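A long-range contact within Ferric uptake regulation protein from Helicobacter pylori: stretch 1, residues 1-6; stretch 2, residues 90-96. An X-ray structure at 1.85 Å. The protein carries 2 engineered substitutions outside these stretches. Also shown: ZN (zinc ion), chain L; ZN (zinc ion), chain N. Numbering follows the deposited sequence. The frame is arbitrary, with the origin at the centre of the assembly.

Stretch 1 1-6: MKRLET
Stretch 2 90-96: EIAAKEH

The contact joins the irregular N-terminal segment of the chain to the turn that follows a strand ending, within this stretch, at Ile91. Their touching parts run 108° apart, so this is a crossing rather than a strand pairing, and the register is short: the CA atoms of Leu4 and Ala93 lie 5.0 Å apart, those of Arg3 and Lys94 5.2 Å. The two stretches together bury 317 Å².

One direct hydrogen bond sets that register. Leu4 N donates to Ala93 O at 2.9 Å with an almost linear N-H...O angle of 177°, and Arg3 CA adds a CA-H...O contact to the same Ala93 O at 3.5 Å. The acceptor is presented by a tight bend: Ala92 (phi/psi -75/-24) leads into Ala93 (-79/62), and Lys94 N closes back on Ala92 O at 2.8 Å. Lys94 then returns to an extended conformation (-138/150). In stretch 1, Arg3 is extended (-124/144), Leu4 turns to -76/-11, and Glu5 is extended again (-159/147). A water ties the backbones a second time, donating to Lys2 O at 2.7 Å and accepting from Glu95 N at 3.1 Å.

Leu4 and Ala93 both point CA-to-CB toward the other stretch, and their CB atoms meet at 4.2 Å. The Ala93 methyl faces Leu4 beside the backbone hydrogen bond, and Glu5 CB also packs on it, 4.2 Å from Ala93 CB. Leu4 adopts m,t (-62°, -171°), which places its branch beside the backbone of Lys94 and Glu95: Leu4 CD1 reaches Lys94 O at 3.6 Å, and Leu4 CG lies 3.8 Å from Glu95 N. Glu5 is extended (-175°, 178°), and both carboxylate oxygens are hydrogen-bonded elsewhere in the structure.

Arg3 starts sideways but bends back through m,m (-60°, -74°), with chi3 at -177° and chi4 at -92°. This fold brings its end nearer to the turn and lets Arg3 NH1 donate to Lys2 O at 3.1 Å, a bond that closes the side chain onto the preceding carbonyl. Ile91 CG2 and Lys94 CD lie over one face of the guanidinium; Arg3 NE is 3.6 Å from Ile91 CG2, and Arg3 NH1 is 3.8 Å from Lys94 CG. The planar group thus offers a face to aliphatic carbon while its nitrogens keep polar partners. Ile91, at t,p (-162°, 69°), points toward the first stretch from CA to CB, though its end leads away.

Lys94 points away at CB, with chi angles of -78°, 167°, 67° and 175°. The p turn at chi3 helps bring Lys94 NZ to 2.8 Å from Glu90 OE1, a salt bridge within the second stretch. Glu90, at p,t (56°, -179°), also binds the zinc ion of chain L, with Glu90 OE2 at 2.0 Å and Glu90 OE1 at 2.6 Å from that ZN. The ammonium is thereby anchored beside a metal ligand, while the lysine's aliphatic stem remains available to Arg3.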

# COMPACT_ATOMS: atom_id res chain seq x y z
N MET C 1 -3.99 33.57 3.74
CA MET C 1 -5.05 33.72 4.73
C MET C 1 -6.26 34.48 4.20
O MET C 1 -6.76 35.40 4.85
CB MET C 1 -4.50 34.38 6.01
CG MET C 1 -4.34 33.43 7.19
SD MET C 1 -3.35 31.96 6.83
CE MET C 1 -1.74 32.44 7.46
N LYS C 2 -6.74 34.10 3.02
CA LYS C 2 -8.00 34.62 2.50
C LYS C 2 -9.14 33.79 3.07
O LYS C 2 -9.21 32.58 2.86
CB LYS C 2 -8.03 34.57 0.97
N ARG C 3 -10.03 34.44 3.80
CA ARG C 3 -11.12 33.73 4.45
C ARG C 3 -12.47 34.31 4.04
O ARG C 3 -12.60 35.52 3.85
CB ARG C 3 -10.96 33.82 5.96
CG ARG C 3 -9.65 33.22 6.46
CD ARG C 3 -9.72 31.71 6.41
NE ARG C 3 -8.52 31.07 6.94
CZ ARG C 3 -7.47 30.73 6.20
NH1 ARG C 3 -7.48 30.97 4.89
NH2 ARG C 3 -6.42 30.14 6.76
N LEU C 4 -13.46 33.44 3.90
CA LEU C 4 -14.79 33.86 3.47
C LEU C 4 -15.57 34.55 4.58
O LEU C 4 -16.63 35.14 4.32
CB LEU C 4 -15.58 32.64 2.99
CG LEU C 4 -15.04 31.88 1.77
CD1 LEU C 4 -16.07 30.87 1.31
CD2 LEU C 4 -14.69 32.85 0.65
N GLU C 5 -15.06 34.49 5.81
CA GLU C 5 -15.82 34.89 6.98
C GLU C 5 -14.86 35.20 8.13
O GLU C 5 -13.79 34.59 8.23
CB GLU C 5 -16.80 33.76 7.36
CG GLU C 5 -17.76 34.05 8.50
CD GLU C 5 -18.72 32.89 8.76
OE1 GLU C 5 -19.54 33.00 9.70
OE2 GLU C 5 -18.65 31.88 8.04
N THR C 6 -15.21 36.16 8.98
CA THR C 6 -14.37 36.45 10.14
C THR C 6 -14.37 35.28 11.12
O THR C 6 -15.36 34.54 11.22
CB THR C 6 -14.83 37.72 10.91
OG1 THR C 6 -16.10 37.47 11.52
CG2 THR C 6 -14.92 38.91 9.99
N GLU C 90 -8.94 21.56 7.56
CA GLU C 90 -8.83 22.97 7.29
C GLU C 90 -10.16 23.65 7.58
O GLU C 90 -11.21 23.00 7.61
CB GLU C 90 -8.43 23.21 5.84
CG GLU C 90 -9.39 22.56 4.85
CD GLU C 90 -8.97 22.79 3.41
OE1 GLU C 90 -8.51 23.91 3.10
OE2 GLU C 90 -9.10 21.85 2.60
N ILE C 91 -10.10 24.95 7.78
CA ILE C 91 -11.30 25.72 8.04
C ILE C 91 -12.18 25.69 6.78
O ILE C 91 -11.67 25.74 5.67
CB ILE C 91 -10.92 27.17 8.45
CG1 ILE C 91 -12.08 27.87 9.17
CG2 ILE C 91 -10.38 27.95 7.26
CD1 ILE C 91 -12.40 27.30 10.54
N ALA C 92 -13.49 25.57 6.97
CA ALA C 92 -14.42 25.43 5.84
C ALA C 92 -14.64 26.75 5.11
O ALA C 92 -14.99 26.76 3.94
CB ALA C 92 -15.75 24.86 6.32
N ALA C 93 -14.42 27.86 5.81
CA ALA C 93 -14.69 29.19 5.25
C ALA C 93 -13.59 29.67 4.30
O ALA C 93 -12.93 30.68 4.56
CB ALA C 93 -14.91 30.19 6.37
N LYS C 94 -13.39 28.92 3.21
CA LYS C 94 -12.39 29.20 2.18
C LYS C 94 -13.02 28.95 0.81
O LYS C 94 -13.91 28.10 0.69
CB LYS C 94 -11.15 28.29 2.34
CG LYS C 94 -10.17 28.68 3.45
CD LYS C 94 -9.13 27.56 3.77
CE LYS C 94 -8.15 27.31 2.62
NZ LYS C 94 -7.09 26.29 3.05
N GLU C 95 -12.57 29.68 -0.20
CA GLU C 95 -13.00 29.50 -1.59
C GLU C 95 -12.83 28.03 -2.01
O GLU C 95 -11.92 27.34 -1.53
CB GLU C 95 -12.17 30.41 -2.51
CG GLU C 95 -12.22 30.09 -4.01
CD GLU C 95 -12.97 31.13 -4.84
OE1 GLU C 95 -13.74 30.74 -5.74
OE2 GLU C 95 -12.78 32.34 -4.59
N HIS C 96 -13.71 27.54 -2.88
CA HIS C 96 -13.59 26.16 -3.35
C HIS C 96 -12.23 25.91 -3.97
O HIS C 96 -11.75 26.69 -4.77
CB HIS C 96 -14.63 25.81 -4.40
CG HIS C 96 -14.34 24.50 -5.08
ND1 HIS C 96 -14.59 23.29 -4.47
CD2 HIS C 96 -13.75 24.22 -6.26
CE1 HIS C 96 -14.20 22.31 -5.27
NE2 HIS C 96 -13.68 22.85 -6.36
ZN ZN L . -7.78 22.40 1.15
ZN ZN N . -12.92 21.73 -8.01
O HOH W 1 -10.77 32.06 0.73